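Local coordinates for putative uncharacterized protein (PDB 4R12), which is nicastrin, probably an essential, substrate-recruiting subunit of the gamma-secretase complex, which cleaves membrane proteins such as Notch receptors within the membrane, at residues S110-K115 and P121-E126; A234-F239 and A270-Y275; Y407-Y412 and N419-G424; D429-L434 and I448-N453. One frame throughout, in Å; residues are numbered along the deposited sequence.

Interaction 1: S110-K115 and P121-E126; sequences SRYPNK and PNSNLE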
loop_
_atom_site.group_PDB
_atom_site.type_symbol
_atom_site.label_atom_id
_atom_site.label_comp_id
_atom_site.label_asym_id
_atom_site.label_seq_id
_atom_site.Cartn_x
_atom_site.Cartn_y
_atom_site.Cartn_z
ATOM N N SER A 110 5.173 12.817 -3.402
ATOM C CA SER A 110 4.699 13.996 -4.135
ATOM C C SER A 110 3.911 14.980 -3.252
ATOM O O SER A 110 3.308 14.573 -2.260
ATOM C CB SER A 110 3.824 13.543 -5.309
ATOM O OG SER A 110 3.130 14.629 -5.888
ATOM N N ARG A 111 3.901 16.261 -3.632
ATOM C CA ARG A 111 3.096 17.274 -2.938
ATOM C C ARG A 111 1.597 17.036 -3.124
ATOM O O ARG A 111 0.780 17.468 -2.307
ATOM C CB ARG A 111 3.441 18.686 -3.435
ATOM C CG ARG A 111 4.890 19.138 -3.228
ATOM C CD ARG A 111 5.076 19.835 -1.885
ATOM N NE ARG A 111 6.411 20.407 -1.708
ATOM C CZ ARG A 111 6.726 21.688 -1.918
ATOM N NH1 ARG A 111 5.808 22.549 -2.329
ATOM N NH2 ARG A 111 7.972 22.107 -1.727
ATOM N N TYR A 112 1.242 16.386 -4.226
ATOM C CA TYR A 112 -0.138 15.986 -4.488
ATOM C C TYR A 112 -0.076 14.613 -5.148
ATOM O O TYR A 112 0.003 14.504 -6.368
ATOM C CB TYR A 112 -0.855 17.033 -5.368
ATOM C CG TYR A 112 -2.352 16.848 -5.605
ATOM C CD1 TYR A 112 -2.924 15.580 -5.715
ATOM C CD2 TYR A 112 -3.188 17.951 -5.748
ATOM C CE1 TYR A 112 -4.271 15.414 -5.951
ATOM C CE2 TYR A 112 -4.548 17.796 -5.977
ATOM C CZ TYR A 112 -5.082 16.526 -6.086
ATOM O OH TYR A 112 -6.431 16.360 -6.324
ATOM N N PRO A 113 -0.089 13.546 -4.326
ATOM C CA PRO A 113 -0.004 12.176 -4.851
ATOM C C PRO A 113 -1.095 11.875 -5.878
ATOM O O PRO A 113 -2.267 12.194 -5.640
ATOM C CB PRO A 113 -0.183 11.300 -3.591
ATOM C CG PRO A 113 0.281 12.177 -2.461
ATOM C CD PRO A 113 -0.178 13.579 -2.857
ATOM N N ASN A 114 -0.700 11.306 -7.009
ATOM C CA ASN A 114 -1.624 10.889 -8.056
ATOM C C ASN A 114 -2.436 12.005 -8.676
ATOM O O ASN A 114 -3.489 11.737 -9.244
ATOM C CB ASN A 114 -2.591 9.840 -7.512
ATOM C CG ASN A 114 -1.960 8.490 -7.393
ATOM O OD1 ASN A 114 -1.343 8.005 -8.333
ATOM N ND2 ASN A 114 -2.104 7.872 -6.232
ATOM N N LYS A 115 -1.960 13.244 -8.547
ATOM C CA LYS A 115 -2.721 14.418 -8.990
ATOM C C LYS A 115 -3.357 14.244 -10.366
ATOM O O LYS A 115 -4.564 14.453 -10.536
ATOM C CB LYS A 115 -1.828 15.662 -9.016
ATOM C CG LYS A 115 -2.592 16.925 -9.418
ATOM C CD LYS A 115 -1.729 17.877 -10.230
ATOM C CE LYS A 115 -0.881 18.774 -9.353
ATOM N NZ LYS A 115 0.013 19.637 -10.196
ATOM N N PRO A 121 -6.892 17.139 -12.223
ATOM C CA PRO A 121 -5.552 17.195 -12.827
ATOM C C PRO A 121 -4.923 18.592 -12.811
ATOM O O PRO A 121 -3.698 18.697 -12.731
ATOM C CB PRO A 121 -5.802 16.734 -14.264
ATOM C CG PRO A 121 -7.031 15.900 -14.179
ATOM C CD PRO A 121 -7.888 16.563 -13.142
ATOM N N ASN A 122 -5.733 19.643 -12.870
ATOM C CA ASN A 122 -5.202 21.004 -12.872
ATOM C C ASN A 122 -5.202 21.646 -11.494
ATOM O O ASN A 122 -5.089 22.869 -11.383
ATOM C CB ASN A 122 -5.999 21.912 -13.820
ATOM C CG ASN A 122 -6.403 21.221 -15.111
ATOM O OD1 ASN A 122 -7.595 21.024 -15.374
ATOM N ND2 ASN A 122 -5.419 20.871 -15.937
ATOM N N SER A 123 -5.343 20.842 -10.444
ATOM C CA SER A 123 -5.439 21.405 -9.097
ATOM C C SER A 123 -4.180 22.168 -8.705
ATOM O O SER A 123 -3.074 21.795 -9.088
ATOM C CB SER A 123 -5.706 20.299 -8.057
ATOM O OG SER A 123 -5.787 20.856 -6.751
ATOM N N ASN A 124 -4.360 23.235 -7.937
ATOM C CA ASN A 124 -3.248 23.976 -7.359
ATOM C C ASN A 124 -3.032 23.652 -5.886
ATOM O O ASN A 124 -2.168 24.245 -5.227
ATOM C CB ASN A 124 -3.473 25.480 -7.525
ATOM C CG ASN A 124 -3.261 25.936 -8.949
ATOM O OD1 ASN A 124 -2.301 25.525 -9.593
ATOM N ND2 ASN A 124 -4.161 26.775 -9.455
ATOM N N LEU A 125 -3.822 22.722 -5.359
ATOM C CA LEU A 125 -3.686 22.344 -3.964
ATOM C C LEU A 125 -2.449 21.480 -3.768
ATOM O O LEU A 125 -2.002 20.805 -4.695
ATOM C CB LEU A 125 -4.920 21.585 -3.469
ATOM C CG LEU A 125 -6.275 22.286 -3.519
ATOM C CD1 LEU A 125 -7.324 21.390 -2.870
ATOM C CD2 LEU A 125 -6.216 23.646 -2.841
ATOM N N GLU A 126 -1.896 21.534 -2.562
ATOM C CA GLU A 126 -0.829 20.646 -2.145
ATOM C C GLU A 126 -1.257 19.963 -0.863
ATOM O O GLU A 126 -1.185 20.568 0.212
ATOM C CB GLU A 126 0.476 21.407 -1.921
ATOM C CG GLU A 126 0.978 22.135 -3.158
ATOM C CD GLU A 126 2.383 22.673 -2.978
ATOM O OE1 GLU A 126 2.801 22.879 -1.814
ATOM O OE2 GLU A 126 3.063 22.899 -4.002
#
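R111 and E126 form a salt bridge between two parts of one loop. R111 NH1 gives a hydrogen bond to E126 OE1 at 3.1 Å, bent to 136° at the hydrogen. A weak second bond runs from R111 NH1 to E126 OE2. The side chains lie side by side and point the same way. OE1 is met on its syn side but 27° out of the carboxylate plane, and the guanidinium and carboxylate planes stand 76° apart, so the pair is not a flat two-pronged one. R111 NE is hydrogen-bonded to A131 O, which helps fix the turn of the guanidinium.

Van der Waals contacts come from Y112 and K115. The edge of the Y112 ring faces the second segment, with CD2 3.3 Å from L125 O and CE2 3.4 Å from S123 OG. K115 CG lies over one face of this ring. From there the lysine chain, bent at chi2 and chi3, brings K115 CD to 3.3 Å from P121 O.

Two ST turns shape the backbone. S110 OG accepts from Y112 N, and S123 OG accepts from L125 N at 3.0 Å. S123 OG is also hydrogen-bonded to E379. A type II beta turn runs from Y112 to K115.

Both segments belong to the long loop between strands 90-96 and 138-139 of the small lobe. W127 meets Y112 edge-to-face, and P382 touches the same ring. Y405 OH takes a hydrogen bond from E126 N.

Interaction 2: A234-F239 and A270-Y275; sequences ADQSSF and AERWGY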
loop_
_atom_site.group_PDB
_atom_site.type_symbol
_atom_site.label_atom_id
_atom_site.label_comp_id
_atom_site.label_asym_id
_atom_site.label_seq_id
_atom_site.Cartn_x
_atom_site.Cartn_y
_atom_site.Cartn_z
ATOM N N ALA A 234 1.674 3.118 7.924
ATOM C CA ALA A 234 0.703 2.968 8.997
ATOM C C ALA A 234 -0.484 3.931 8.804
ATOM O O ALA A 234 -1.624 3.487 8.671
ATOM C CB ALA A 234 1.369 3.182 10.355
ATOM N N ASP A 235 -0.225 5.235 8.715
ATOM C CA ASP A 235 -1.351 6.155 8.492
ATOM C C ASP A 235 -1.776 6.172 7.031
ATOM O O ASP A 235 -2.960 6.318 6.729
ATOM C CB ASP A 235 -1.029 7.581 8.955
ATOM C CG ASP A 235 -2.296 8.387 9.251
ATOM O OD1 ASP A 235 -3.295 7.761 9.677
ATOM O OD2 ASP A 235 -2.306 9.623 9.037
ATOM N N GLN A 236 -0.810 6.030 6.121
ATOM C CA GLN A 236 -1.116 6.027 4.699
ATOM C C GLN A 236 -2.208 5.026 4.332
ATOM O O GLN A 236 -3.160 5.366 3.619
ATOM C CB GLN A 236 0.151 5.718 3.879
ATOM C CG GLN A 236 -0.091 5.712 2.379
ATOM C CD GLN A 236 1.192 5.456 1.605
ATOM O OE1 GLN A 236 2.064 4.715 2.066
ATOM N NE2 GLN A 236 1.318 6.076 0.436
ATOM N N SER A 237 -2.078 3.797 4.822
ATOM C CA SER A 237 -3.027 2.736 4.477
ATOM C C SER A 237 -3.346 1.747 5.610
ATOM O O SER A 237 -4.502 1.405 5.830
ATOM C CB SER A 237 -2.492 1.916 3.295
ATOM O OG SER A 237 -2.255 2.711 2.142
ATOM N N SER A 238 -2.315 1.242 6.285
ATOM C CA SER A 238 -2.493 -0.006 7.019
ATOM C C SER A 238 -3.289 0.166 8.319
ATOM O O SER A 238 -3.938 -0.787 8.776
ATOM C CB SER A 238 -1.127 -0.662 7.276
ATOM O OG SER A 238 -0.308 0.135 8.108
ATOM N N PHE A 239 -3.291 1.364 8.913
ATOM C CA PHE A 239 -4.197 1.581 10.049
ATOM C C PHE A 239 -5.642 1.341 9.590
ATOM O O PHE A 239 -6.380 0.575 10.234
ATOM C CB PHE A 239 -4.022 2.987 10.651
ATOM C CG PHE A 239 -4.839 3.249 11.908
ATOM C CD1 PHE A 239 -6.202 3.527 11.838
ATOM C CD2 PHE A 239 -4.221 3.299 13.153
ATOM C CE1 PHE A 239 -6.938 3.800 12.989
ATOM C CE2 PHE A 239 -4.956 3.584 14.301
ATOM C CZ PHE A 239 -6.311 3.830 14.221
ATOM N N ALA A 270 -2.675 -1.377 -5.594
ATOM C CA ALA A 270 -1.946 -0.537 -6.550
ATOM C C ALA A 270 -2.604 0.833 -6.798
ATOM O O ALA A 270 -2.385 1.471 -7.835
ATOM C CB ALA A 270 -1.750 -1.305 -7.871
ATOM N N GLU A 271 -3.380 1.303 -5.822
ATOM C CA GLU A 271 -3.994 2.619 -5.917
ATOM C C GLU A 271 -2.971 3.742 -5.875
ATOM O O GLU A 271 -3.204 4.808 -6.443
ATOM C CB GLU A 271 -5.008 2.824 -4.781
ATOM C CG GLU A 271 -6.178 1.897 -4.882
ATOM C CD GLU A 271 -7.056 2.198 -6.093
ATOM O OE1 GLU A 271 -7.893 3.113 -6.018
ATOM O OE2 GLU A 271 -6.900 1.521 -7.120
ATOM N N ARG A 272 -1.843 3.519 -5.196
ATOM C CA ARG A 272 -0.842 4.583 -5.083
ATOM C C ARG A 272 -0.157 4.828 -6.417
ATOM O O ARG A 272 0.642 5.750 -6.548
ATOM C CB ARG A 272 0.214 4.258 -4.028
ATOM C CG ARG A 272 -0.326 3.868 -2.668
ATOM C CD ARG A 272 -1.423 4.757 -2.252
ATOM N NE ARG A 272 -1.978 4.461 -0.922
ATOM C CZ ARG A 272 -2.888 5.253 -0.365
ATOM N NH1 ARG A 272 -3.303 6.324 -1.046
ATOM N NH2 ARG A 272 -3.375 5.001 0.838
ATOM N N TRP A 273 -0.467 3.997 -7.409
ATOM C CA TRP A 273 0.178 4.112 -8.711
ATOM C C TRP A 273 -0.873 4.394 -9.781
ATOM O O TRP A 273 -0.975 3.687 -10.790
ATOM C CB TRP A 273 0.985 2.845 -9.005
ATOM C CG TRP A 273 1.986 2.582 -7.920
ATOM C CD1 TRP A 273 1.836 1.737 -6.850
ATOM C CD2 TRP A 273 3.263 3.214 -7.756
ATOM N NE1 TRP A 273 2.951 1.794 -6.046
ATOM C CE2 TRP A 273 3.838 2.691 -6.578
ATOM C CE3 TRP A 273 3.974 4.171 -8.490
ATOM C CZ2 TRP A 273 5.093 3.088 -6.122
ATOM C CZ3 TRP A 273 5.222 4.559 -8.038
ATOM C CH2 TRP A 273 5.770 4.019 -6.866
ATOM N N GLY A 274 -1.665 5.430 -9.532
ATOM C CA GLY A 274 -2.654 5.892 -10.492
ATOM C C GLY A 274 -4.023 5.249 -10.374
ATOM O O GLY A 274 -4.722 5.105 -11.380
ATOM N N TYR A 275 -4.393 4.831 -9.158
ATOM C CA TYR A 275 -5.708 4.242 -8.896
ATOM C C TYR A 275 -6.053 3.055 -9.788
ATOM O O TYR A 275 -7.206 2.903 -10.166
ATOM C CB TYR A 275 -6.812 5.305 -9.067
ATOM C CG TYR A 275 -6.576 6.576 -8.294
ATOM C CD1 TYR A 275 -6.658 6.583 -6.908
ATOM C CD2 TYR A 275 -6.273 7.773 -8.941
ATOM C CE1 TYR A 275 -6.440 7.730 -6.184
ATOM C CE2 TYR A 275 -6.059 8.941 -8.217
ATOM C CZ TYR A 275 -6.150 8.904 -6.833
ATOM O OH TYR A 275 -5.940 10.033 -6.081
#
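R272 reaches S237 in a buried, polar helix-to-loop contact near the centre of the chain. S237 lies on helix 234-252, and R272 lies in the loop between strand 262-268 and helix 276-287. Both belong to the large lobe, whose sequence family is related to zinc exopeptidases.

One nearly straight hydrogen bond carries the contact. R272 NH2 donates to S237 OG at 2.9 Å, with 172° at the hydrogen. The hydroxyl oxygen sits at the edge of the guanidinium, almost exactly in its plane. Q236 comes over one face instead, with CG 3.7 Å from R272 NH2. The two chains slide past each other in opposite directions, and the amide and guanidinium planes are only 22° apart. Q236 CG stands anti to the backbone N (chi1 -179°) and the chain runs on extended, which lays it along the arginine. Q236 O is also close to R272 NH2, at 2.8 Å, but the angle is too poor for a hydrogen bond.

D222 links the two sides. Its carboxylate takes the backbone N-H groups of E271 and R272, and its carbonyl O is hydrogen-bonded to S237 OG. T224 holds Q236 NE2.

The straight, in-plane bond to S237 OG and the Q236 chain over one face limit how the guanidinium can turn. S237 OG accepts from R272 NH2 and is also bonded to D222 O, so the hydroxyl passes the arginine's bond on to a backbone carbonyl in the buried interior.

Interaction 3: Y407-Y412 and N419-G424; sequences YSNPYY and NENVLG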
loop_
_atom_site.group_PDB
_atom_site.type_symbol
_atom_site.label_atom_id
_atom_site.label_comp_id
_atom_site.label_asym_id
_atom_site.label_seq_id
_atom_site.Cartn_x
_atom_site.Cartn_y
_atom_site.Cartn_z
ATOM N N TYR A 407 -2.226 17.075 4.968
ATOM C CA TYR A 407 -2.160 15.759 5.612
ATOM C C TYR A 407 -1.728 15.848 7.072
ATOM O O TYR A 407 -0.809 16.594 7.405
ATOM C CB TYR A 407 -1.163 14.846 4.870
ATOM C CG TYR A 407 -1.646 14.205 3.583
ATOM C CD1 TYR A 407 -2.980 14.266 3.189
ATOM C CD2 TYR A 407 -0.756 13.505 2.770
ATOM C CE1 TYR A 407 -3.407 13.653 2.005
ATOM C CE2 TYR A 407 -1.173 12.888 1.596
ATOM C CZ TYR A 407 -2.497 12.974 1.214
ATOM O OH TYR A 407 -2.901 12.354 0.047
ATOM N N SER A 408 -2.382 15.091 7.945
ATOM C CA SER A 408 -1.893 14.953 9.308
ATOM C C SER A 408 -0.665 14.019 9.359
ATOM O O SER A 408 0.228 14.200 10.182
ATOM C CB SER A 408 -3.013 14.432 10.221
ATOM O OG SER A 408 -4.081 15.381 10.249
ATOM N N ASN A 409 -0.644 13.021 8.488
ATOM C CA ASN A 409 0.527 12.149 8.301
ATOM C C ASN A 409 1.803 12.946 7.999
ATOM O O ASN A 409 1.937 13.512 6.917
ATOM C CB ASN A 409 0.247 11.164 7.159
ATOM C CG ASN A 409 1.257 10.009 7.098
ATOM O OD1 ASN A 409 2.279 10.021 7.786
ATOM N ND2 ASN A 409 0.980 9.026 6.240
ATOM N N PRO A 410 2.753 12.981 8.951
ATOM C CA PRO A 410 3.996 13.728 8.732
ATOM C C PRO A 410 5.069 12.916 7.992
ATOM O O PRO A 410 6.139 13.449 7.684
ATOM C CB PRO A 410 4.446 14.061 10.152
ATOM C CG PRO A 410 3.951 12.905 10.963
ATOM C CD PRO A 410 2.664 12.447 10.328
ATOM N N TYR A 411 4.773 11.657 7.698
ATOM C CA TYR A 411 5.736 10.790 7.031
ATOM C C TYR A 411 5.097 10.051 5.868
ATOM O O TYR A 411 5.298 8.845 5.703
ATOM C CB TYR A 411 6.336 9.788 8.041
ATOM C CG TYR A 411 7.185 10.484 9.071
ATOM C CD1 TYR A 411 8.368 11.106 8.707
ATOM C CD2 TYR A 411 6.793 10.546 10.398
ATOM C CE1 TYR A 411 9.156 11.764 9.650
ATOM C CE2 TYR A 411 7.568 11.205 11.350
ATOM C CZ TYR A 411 8.744 11.813 10.967
ATOM O OH TYR A 411 9.514 12.470 11.906
ATOM N N TYR A 412 4.343 10.775 5.040
ATOM C CA TYR A 412 3.630 10.121 3.957
ATOM C C TYR A 412 4.580 9.473 2.942
ATOM O O TYR A 412 5.472 10.126 2.407
ATOM C CB TYR A 412 2.705 11.119 3.237
ATOM C CG TYR A 412 1.873 10.448 2.185
ATOM C CD1 TYR A 412 2.343 10.303 0.885
ATOM C CD2 TYR A 412 0.620 9.930 2.498
ATOM C CE1 TYR A 412 1.585 9.669 -0.082
ATOM C CE2 TYR A 412 -0.149 9.290 1.537
ATOM C CZ TYR A 412 0.340 9.166 0.251
ATOM O OH TYR A 412 -0.405 8.528 -0.713
ATOM N N ASN A 419 4.285 2.209 13.480
ATOM C CA ASN A 419 3.322 2.092 14.578
ATOM C C ASN A 419 3.358 3.293 15.507
ATOM O O ASN A 419 2.350 3.602 16.151
ATOM C CB ASN A 419 3.501 0.771 15.388
ATOM C CG ASN A 419 4.856 0.641 16.098
ATOM O OD1 ASN A 419 5.650 1.574 16.179
ATOM N ND2 ASN A 419 5.111 -0.549 16.632
ATOM N N GLU A 420 4.495 3.986 15.548
ATOM C CA GLU A 420 4.618 5.183 16.377
ATOM C C GLU A 420 4.071 6.436 15.695
ATOM O O GLU A 420 4.012 7.509 16.298
ATOM C CB GLU A 420 6.077 5.388 16.778
ATOM C CG GLU A 420 6.535 4.323 17.759
ATOM C CD GLU A 420 7.930 4.558 18.280
ATOM O OE1 GLU A 420 8.622 5.459 17.763
ATOM O OE2 GLU A 420 8.329 3.833 19.215
ATOM N N ASN A 421 3.649 6.293 14.447
ATOM C CA ASN A 421 3.102 7.415 13.703
ATOM C C ASN A 421 1.574 7.446 13.754
ATOM O O ASN A 421 0.962 8.341 13.195
ATOM C CB ASN A 421 3.576 7.367 12.238
ATOM C CG ASN A 421 3.286 8.664 11.470
ATOM O OD1 ASN A 421 3.542 9.758 11.964
ATOM N ND2 ASN A 421 2.758 8.535 10.254
ATOM N N VAL A 422 0.952 6.461 14.400
ATOM C CA VAL A 422 -0.509 6.420 14.446
ATOM C C VAL A 422 -0.997 6.276 15.882
ATOM O O VAL A 422 -0.215 5.941 16.767
ATOM C CB VAL A 422 -1.090 5.267 13.602
ATOM C CG1 VAL A 422 -1.016 5.602 12.099
ATOM C CG2 VAL A 422 -0.351 3.953 13.909
ATOM N N LEU A 423 -2.284 6.547 16.104
ATOM C CA LEU A 423 -2.860 6.533 17.444
ATOM C C LEU A 423 -3.624 5.242 17.727
ATOM O O LEU A 423 -4.854 5.183 17.580
ATOM C CB LEU A 423 -3.793 7.741 17.636
ATOM C CG LEU A 423 -3.128 9.122 17.643
ATOM C CD1 LEU A 423 -4.185 10.244 17.769
ATOM C CD2 LEU A 423 -2.112 9.219 18.768
ATOM N N GLY A 424 -2.899 4.212 18.159
ATOM C CA GLY A 424 -3.529 2.963 18.544
ATOM C C GLY A 424 -4.690 3.151 19.518
ATOM O O GLY A 424 -5.663 2.394 19.495
#
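An Asx turn at N409 is the centre of this contact, in the loop between strand 397-401 and helix 427-441. N409 OD1 accepts from Y411 N at 3.0 Å, which closes the turn. The same oxygen accepts from N421 ND2 across the contact, at 2.9 Å with 143° at the hydrogen.

The two donors approach OD1 from opposite faces of its carbonyl plane, and neither lies on a lone pair. N421 presents its N-H close to its own amide plane. The two asparagine side chains cross at about a right angle, with their amides turned 43° apart. N409 CG is anti to the backbone N (chi1 -167°), which sets the amide beside the carbonyl carbon, where OD1 can meet Y411 N.

N421 OD1 packs against P410 and Y411, the two residues after N409. It is 3.3 Å from both CG and CD of P410. It also lies at the edge of the Y411 ring, 3.7 Å from CD2, with the amide tilted 66° to the ring.

D417 fixes both amides. Its carboxylate is hydrogen-bonded to N421 ND2 and to N409 ND2, and Q327 OE1 is a second partner of N409 ND2. The rotation of each amide is thus set by more than one bond.

Helix 234-252 lies alongside, with D235 touching N409 and V422. Helix 452-463 meets N419 and V422. Y411 OH is hydrogen-bonded to Y104 O, so the loop also reaches a small-lobe residue.

Interaction 4: D429-L434 and I448-N453; sequences DIVYIL and ITIDKN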
loop_
_atom_site.group_PDB
_atom_site.type_symbol
_atom_site.label_atom_id
_atom_site.label_comp_id
_atom_site.label_asym_id
_atom_site.label_seq_id
_atom_site.Cartn_x
_atom_site.Cartn_y
_atom_site.Cartn_z
ATOM N N ASP A 429 -12.482 2.698 19.244
ATOM C CA ASP A 429 -13.548 3.661 18.970
ATOM C C ASP A 429 -13.887 3.737 17.484
ATOM O O ASP A 429 -15.063 3.692 17.114
ATOM C CB ASP A 429 -13.165 5.048 19.501
ATOM C CG ASP A 429 -13.507 5.217 20.979
ATOM O OD1 ASP A 429 -14.228 4.352 21.513
ATOM O OD2 ASP A 429 -13.076 6.214 21.592
ATOM N N ILE A 430 -12.867 3.831 16.626
ATOM C CA ILE A 430 -13.118 3.914 15.197
ATOM C C ILE A 430 -13.777 2.621 14.677
ATOM O O ILE A 430 -14.741 2.684 13.895
ATOM C CB ILE A 430 -11.804 4.237 14.430
ATOM C CG1 ILE A 430 -11.342 5.657 14.803
ATOM C CG2 ILE A 430 -12.002 4.119 12.916
ATOM C CD1 ILE A 430 -9.948 6.049 14.268
ATOM N N VAL A 431 -13.294 1.454 15.126
ATOM C CA VAL A 431 -13.921 0.198 14.714
ATOM C C VAL A 431 -15.378 0.133 15.195
ATOM O O VAL A 431 -16.286 -0.229 14.430
ATOM C CB VAL A 431 -13.154 -1.034 15.235
ATOM C CG1 VAL A 431 -13.890 -2.329 14.867
ATOM C CG2 VAL A 431 -11.735 -1.047 14.657
ATOM N N TYR A 432 -15.605 0.501 16.447
ATOM C CA TYR A 432 -16.968 0.504 16.975
ATOM C C TYR A 432 -17.879 1.448 16.201
ATOM O O TYR A 432 -18.992 1.072 15.790
ATOM C CB TYR A 432 -16.993 0.885 18.458
ATOM C CG TYR A 432 -18.421 0.971 18.957
ATOM C CD1 TYR A 432 -19.160 -0.187 19.169
ATOM C CD2 TYR A 432 -19.051 2.204 19.156
ATOM C CE1 TYR A 432 -20.481 -0.137 19.606
ATOM C CE2 TYR A 432 -20.379 2.264 19.589
ATOM C CZ TYR A 432 -21.089 1.086 19.806
ATOM O OH TYR A 432 -22.400 1.107 20.226
ATOM N N ILE A 433 -17.413 2.679 16.000
ATOM C CA ILE A 433 -18.235 3.668 15.325
ATOM C C ILE A 433 -18.515 3.239 13.883
ATOM O O ILE A 433 -19.659 3.295 13.439
ATOM C CB ILE A 433 -17.568 5.063 15.373
ATOM C CG1 ILE A 433 -17.530 5.556 16.821
ATOM C CG2 ILE A 433 -18.315 6.057 14.490
ATOM C CD1 ILE A 433 -16.550 6.697 17.069
ATOM N N LEU A 434 -17.491 2.787 13.156
ATOM C CA LEU A 434 -17.712 2.405 11.763
ATOM C C LEU A 434 -18.587 1.151 11.640
ATOM O O LEU A 434 -19.413 1.061 10.733
ATOM C CB LEU A 434 -16.380 2.194 11.029
ATOM C CG LEU A 434 -15.582 3.484 10.768
ATOM C CD1 LEU A 434 -14.208 3.159 10.176
ATOM C CD2 LEU A 434 -16.345 4.481 9.850
ATOM N N ILE A 448 -23.408 -3.501 18.573
ATOM C CA ILE A 448 -22.114 -4.011 18.138
ATOM C C ILE A 448 -21.175 -4.269 19.306
ATOM O O ILE A 448 -20.980 -3.399 20.155
ATOM C CB ILE A 448 -21.398 -3.031 17.192
ATOM C CG1 ILE A 448 -22.216 -2.790 15.913
ATOM C CG2 ILE A 448 -19.979 -3.523 16.903
ATOM C CD1 ILE A 448 -22.413 -3.998 15.075
ATOM N N THR A 449 -20.596 -5.462 19.354
ATOM C CA THR A 449 -19.459 -5.725 20.231
ATOM C C THR A 449 -18.224 -5.854 19.345
ATOM O O THR A 449 -18.189 -6.723 18.470
ATOM C CB THR A 449 -19.655 -7.011 21.057
ATOM O OG1 THR A 449 -20.808 -6.870 21.898
ATOM C CG2 THR A 449 -18.434 -7.313 21.925
ATOM N N ILE A 450 -17.230 -4.984 19.514
ATOM C CA ILE A 450 -16.042 -5.128 18.664
ATOM C C ILE A 450 -15.212 -6.330 19.108
ATOM O O ILE A 450 -15.207 -6.702 20.273
ATOM C CB ILE A 450 -15.161 -3.871 18.647
ATOM C CG1 ILE A 450 -14.608 -3.552 20.036
ATOM C CG2 ILE A 450 -15.962 -2.683 18.121
ATOM C CD1 ILE A 450 -13.573 -2.426 20.021
ATOM N N ASP A 451 -14.516 -6.947 18.164
ATOM C CA ASP A 451 -13.728 -8.121 18.483
ATOM C C ASP A 451 -12.328 -7.666 18.891
ATOM O O ASP A 451 -11.439 -7.521 18.053
ATOM C CB ASP A 451 -13.702 -9.076 17.286
ATOM C CG ASP A 451 -13.074 -10.421 17.616
ATOM O OD1 ASP A 451 -12.210 -10.476 18.507
ATOM O OD2 ASP A 451 -13.437 -11.417 16.964
ATOM N N LYS A 452 -12.142 -7.455 20.190
ATOM C CA LYS A 452 -10.895 -6.893 20.698
ATOM C C LYS A 452 -9.748 -7.880 20.573
ATOM O O LYS A 452 -8.624 -7.473 20.351
ATOM C CB LYS A 452 -11.054 -6.450 22.152
ATOM C CG LYS A 452 -11.912 -5.188 22.301
ATOM C CD LYS A 452 -12.002 -4.737 23.756
ATOM C CE LYS A 452 -12.878 -3.481 23.880
ATOM N NZ LYS A 452 -13.032 -3.060 25.290
ATOM N N ASN A 453 -10.035 -9.173 20.711
ATOM C CA ASN A 453 -8.978 -10.179 20.566
ATOM C C ASN A 453 -8.374 -10.088 19.163
ATOM O O ASN A 453 -7.155 -10.083 18.991
ATOM C CB ASN A 453 -9.514 -11.595 20.826
ATOM C CG ASN A 453 -8.407 -12.658 20.795
ATOM O OD1 ASN A 453 -7.687 -12.846 21.779
ATOM N ND2 ASN A 453 -8.272 -13.346 19.668
HETATM O O HOH W 1 -23.665 -0.697 18.302
#
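Y432 and V431 on one helix pack against I450 and I448 on the chain that leads into another. The first shell is largely apolar. I450 CG2 reaches the helix backbone, 3.5 Å from Y432 CA, and is 3.7 Å from Y432 CB. The same methyl meets V431 CG1 at 3.9 Å. The valine and isoleucine side chains cross at a slant.

The Y432 ring turns its edge to I448. Its CE1 lies 3.3 Å from I448 O, which sits near the ring plane, and 3.9 Å from I448 CB. Y432 CG is anti to the backbone N (chi1 176°), and this swings the ring out along the second segment. No direct hydrogen bond joins the segments. One water spans them instead. It accepts from I448 N at 2.8 Å and lies 2.9 Å from Y432 OH.

Further out, Y365 meets the Y432 ring edge-to-face and is itself held by D429 OD1 through its hydroxyl. On the other side, D451 N is hydrogen-bonded to S250 OG, which ties segment 448-453 to helix 234-252.

The contact thus joins helix 427-441 to the lead-in of helix 452-463. Helix 234-252 touches both sides, T243 on I430 and L251 on I448. Strand 370-374 packs against I430 and I433.

The four contacts follow one another along the chain, and none nests in or crosses another. Interaction 1 closes a short loop in the small lobe. Interaction 2 spans 30 residues that include most of helix 234-252 and strand 262-268, in the large lobe. Interaction 3 closes another short loop, and interaction 4 joins the next two helices. In space they form a connected set. N114 of interaction 1 packs on G274 and E271 of interaction 2, and P113 touches Y412 of interaction 3, so the small-lobe loop rests on the large lobe. D235 and Q236 carry interaction 2 onto interaction 3. F239 touches I430, which extends the set to interaction 4.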